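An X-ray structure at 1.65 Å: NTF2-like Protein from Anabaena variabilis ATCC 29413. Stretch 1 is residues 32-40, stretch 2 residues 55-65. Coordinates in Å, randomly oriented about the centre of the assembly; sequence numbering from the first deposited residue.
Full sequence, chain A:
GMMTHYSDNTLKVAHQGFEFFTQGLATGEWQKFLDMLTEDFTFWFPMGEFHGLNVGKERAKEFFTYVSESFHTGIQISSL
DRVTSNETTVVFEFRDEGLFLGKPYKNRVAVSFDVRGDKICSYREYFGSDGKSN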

# COMPACT_ATOMS: atom_id res chain seq x y z
N LYS A 32 20.26 10.59 -7.18
CA LYS A 32 20.78 9.30 -6.72
C LYS A 32 19.68 8.26 -6.89
O LYS A 32 19.93 7.13 -7.33
CB LYS A 32 21.31 9.36 -5.29
CG LYS A 32 22.66 10.05 -5.21
CD LYS A 32 23.43 9.64 -3.99
CE LYS A 32 24.79 10.35 -3.92
NZ LYS A 32 25.70 9.94 -5.02
N PHE A 33 18.45 8.66 -6.56
CA PHE A 33 17.28 7.78 -6.75
C PHE A 33 17.06 7.50 -8.24
O PHE A 33 16.88 6.36 -8.65
CB PHE A 33 16.00 8.37 -6.12
CG PHE A 33 14.83 7.47 -6.23
CD1 PHE A 33 14.80 6.27 -5.53
CD2 PHE A 33 13.73 7.81 -7.02
CE1 PHE A 33 13.71 5.41 -5.61
CE2 PHE A 33 12.65 6.95 -7.11
CZ PHE A 33 12.66 5.73 -6.40
N LEU A 34 17.11 8.55 -9.05
CA LEU A 34 16.86 8.43 -10.49
C LEU A 34 17.88 7.51 -11.16
O LEU A 34 17.56 6.74 -12.07
CB LEU A 34 16.92 9.81 -11.17
CG LEU A 34 15.78 10.77 -10.88
CD1 LEU A 34 16.10 12.16 -11.40
CD2 LEU A 34 14.45 10.26 -11.48
N ASP A 35 19.10 7.58 -10.67
CA ASP A 35 20.21 6.83 -11.26
C ASP A 35 19.98 5.33 -11.06
O ASP A 35 20.57 4.48 -11.75
CB ASP A 35 21.56 7.25 -10.66
CG ASP A 35 22.07 8.57 -11.24
OD1 ASP A 35 21.48 9.10 -12.20
OD2 ASP A 35 23.08 9.09 -10.71
N MSE A 36 19.11 5.00 -10.11
CA MSE A 36 18.86 3.60 -9.80
C MSE A 36 17.67 3.06 -10.55
O MSE A 36 17.31 1.90 -10.38
CB MSE A 36 18.63 3.39 -8.31
CG MSE A 36 19.90 3.13 -7.55
SE MSE A 36 19.24 2.75 -5.82
CE MSE A 36 18.76 0.84 -6.03
N LEU A 37 17.07 3.91 -11.38
CA LEU A 37 15.86 3.51 -12.14
C LEU A 37 16.22 2.99 -13.53
O LEU A 37 17.11 3.52 -14.20
CB LEU A 37 14.87 4.68 -12.23
CG LEU A 37 14.61 5.43 -10.92
CD1 LEU A 37 13.57 6.53 -11.08
CD2 LEU A 37 14.15 4.43 -9.85
N THR A 38 15.51 1.96 -13.95
CA THR A 38 15.67 1.37 -15.29
C THR A 38 15.14 2.31 -16.36
O THR A 38 14.35 3.22 -16.11
CB THR A 38 14.97 -0.01 -15.42
OG1 THR A 38 13.56 0.18 -15.27
CG2 THR A 38 15.50 -1.02 -14.45
N GLU A 39 15.59 2.11 -17.60
CA GLU A 39 15.20 3.01 -18.67
C GLU A 39 13.71 2.93 -18.97
O GLU A 39 13.11 3.88 -19.48
CB GLU A 39 16.00 2.73 -19.95
CG GLU A 39 17.51 2.95 -19.79
CD GLU A 39 17.85 4.33 -19.23
OE1 GLU A 39 17.38 5.35 -19.79
OE2 GLU A 39 18.59 4.39 -18.23
N ASP A 40 13.13 1.78 -18.64
CA ASP A 40 11.70 1.51 -18.90
C ASP A 40 10.88 1.71 -17.62
O ASP A 40 9.77 1.23 -17.50
CB ASP A 40 11.44 0.12 -19.49
CG ASP A 40 11.86 -1.02 -18.57
OD1 ASP A 40 12.67 -0.79 -17.63
OD2 ASP A 40 11.40 -2.16 -18.80
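Stretch 2 55-65: VGKERAKEFFT

A helix in stretch 2 packs one apolar side against the end of a helix and the turn that follows it in stretch 1, and a single lysine, Lys57, pins the turn through its backbone carbonyls. The two stretches together bury 472 Å² of surface.

Stretch 1 opens in a helix that began earlier in the chain. A type I beta turn from Leu34 to Leu37 follows, closed by Leu37 N to Leu34 O at 3.0 Å. Leu37 and Thr38 are strand, and the chain turns a corner at Glu39 and Asp40. Stretch 2 enters through Val55 and Gly56. Gly56 is the N-cap residue, with phi/psi of 89/162; a CB at these angles would jam against the carbonyl O of the residue before. The helix runs from Lys57 to Thr65 and continues beyond the stretch. Its first bond in the regular pattern is Ala60 N to Gly56 O, 3.0 Å.

The helix runs counter to the order of stretch 1. Its beginning lies by Leu37, Thr38 and Glu39, and Phe64, further along, reaches back to Phe33. Lys57, Ala60 and Phe64 all direct CA-to-CB toward stretch 1, as expected for positions three and four residues apart on a helix.

Lys57 has the largest covered area in the contact. Its NZ donates hydrogen bonds to Leu34 O at 2.9 Å and to Leu37 O at 3.0 Å. Leu34 O therefore serves both the turn and the lysine. The chain of Lys57 passes Thr38 on the way, with CD 3.4 Å from Thr38 O. A long salt bridge joins Lys57 NZ to Glu39 OE2 at 3.9 Å. Two waters add bridges: one links Lys57 NZ to Asp35 OD1, the other Lys57 N to Glu39 O.

Leu34 is the knob of the apolar part. Its side chain sits among Lys57, Ala60, Lys61 and Phe64. Leu34 CD2 is 4.1 Å from Ala60 CB and 4.4 Å from Phe64 CD2, while Leu34 CD1 is 4.0 Å from Lys61 CG. The terminal amine of Lys61 leads away, so this lysine contributes its aliphatic part. Leu37 CD1 also reaches Ala60 CB, at 4.4 Å; the small alanine thus meets both leucines.

Phe33 and Phe64 form an offset edge-to-face pair. The edge of Phe33 is turned toward the face of Phe64, with centroids 5.3 Å apart and planes at 84°. Phe33 CE2 to Phe64 CZ is 3.5 Å.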

# COMPACT_ATOMS: atom_id res chain seq x y z
N VAL A 55 5.33 6.88 -17.73
CA VAL A 55 6.38 6.07 -18.34
C VAL A 55 7.66 6.86 -18.53
O VAL A 55 7.64 7.99 -19.01
CB VAL A 55 5.89 5.50 -19.71
CG1 VAL A 55 7.01 4.75 -20.43
CG2 VAL A 55 4.67 4.61 -19.50
N GLY A 56 8.76 6.26 -18.11
CA GLY A 56 10.10 6.81 -18.33
C GLY A 56 10.71 7.75 -17.31
O GLY A 56 10.02 8.35 -16.49
N LYS A 57 12.03 7.88 -17.41
CA LYS A 57 12.84 8.61 -16.41
C LYS A 57 12.78 10.13 -16.51
O LYS A 57 12.96 10.82 -15.52
CB LYS A 57 14.30 8.14 -16.42
CG LYS A 57 14.46 6.70 -15.93
CD LYS A 57 15.89 6.22 -16.01
CE LYS A 57 16.79 6.97 -15.07
NZ LYS A 57 18.12 6.31 -14.90
N GLU A 58 12.51 10.64 -17.70
CA GLU A 58 12.31 12.09 -17.86
C GLU A 58 11.07 12.50 -17.08
O GLU A 58 11.05 13.49 -16.36
CB GLU A 58 12.09 12.48 -19.32
CG GLU A 58 13.28 12.18 -20.22
N ARG A 59 10.01 11.74 -17.30
CA ARG A 59 8.73 11.98 -16.63
C ARG A 59 8.88 11.75 -15.11
O ARG A 59 8.31 12.48 -14.28
CB ARG A 59 7.63 11.10 -17.20
CG ARG A 59 6.30 11.32 -16.55
CD ARG A 59 5.64 12.61 -16.98
NE ARG A 59 4.21 12.57 -16.68
CZ ARG A 59 3.42 13.64 -16.64
NH1 ARG A 59 3.91 14.86 -16.87
NH2 ARG A 59 2.14 13.49 -16.34
N ALA A 60 9.71 10.79 -14.75
CA ALA A 60 9.97 10.51 -13.31
C ALA A 60 10.61 11.74 -12.66
O ALA A 60 10.22 12.18 -11.58
CB ALA A 60 10.87 9.31 -13.15
N LYS A 61 11.59 12.31 -13.34
CA LYS A 61 12.24 13.52 -12.83
C LYS A 61 11.26 14.67 -12.63
O LYS A 61 11.28 15.40 -11.63
CB LYS A 61 13.38 13.98 -13.75
CG LYS A 61 14.13 15.13 -13.14
CD LYS A 61 15.51 15.33 -13.72
CE LYS A 61 16.20 16.50 -13.03
NZ LYS A 61 17.18 17.19 -13.93
N GLU A 62 10.35 14.81 -13.58
CA GLU A 62 9.35 15.87 -13.49
C GLU A 62 8.54 15.65 -12.21
O GLU A 62 8.35 16.56 -11.41
CB GLU A 62 8.43 15.85 -14.70
CG GLU A 62 9.20 16.10 -15.99
CD GLU A 62 8.33 16.03 -17.24
OE1 GLU A 62 7.10 15.81 -17.14
OE2 GLU A 62 8.90 16.22 -18.34
N PHE A 63 8.08 14.43 -12.07
CA PHE A 63 7.26 14.04 -10.90
C PHE A 63 7.97 14.34 -9.56
O PHE A 63 7.44 15.02 -8.64
CB PHE A 63 6.92 12.55 -10.98
CG PHE A 63 6.24 12.06 -9.76
CD1 PHE A 63 4.98 12.52 -9.43
CD2 PHE A 63 6.87 11.15 -8.91
CE1 PHE A 63 4.34 12.06 -8.29
CE2 PHE A 63 6.23 10.70 -7.75
CZ PHE A 63 4.95 11.16 -7.46
N PHE A 64 9.21 13.87 -9.45
CA PHE A 64 9.90 13.99 -8.14
C PHE A 64 10.25 15.46 -7.84
O PHE A 64 10.19 15.92 -6.70
CB PHE A 64 11.10 13.04 -8.09
CG PHE A 64 10.68 11.61 -7.93
CD1 PHE A 64 9.96 11.22 -6.81
CD2 PHE A 64 10.95 10.67 -8.90
CE1 PHE A 64 9.55 9.89 -6.64
CE2 PHE A 64 10.53 9.35 -8.73
CZ PHE A 64 9.83 8.97 -7.60
N THR A 65 10.57 16.20 -8.90
CA THR A 65 10.79 17.63 -8.76
C THR A 65 9.52 18.35 -8.28
O THR A 65 9.56 19.24 -7.42
CB THR A 65 11.25 18.26 -10.09
OG1 THR A 65 12.49 17.65 -10.48
CG2 THR A 65 11.43 19.74 -9.93
O HOH W 1 19.58 8.72 -14.20
O HOH W 2 13.45 6.38 -19.45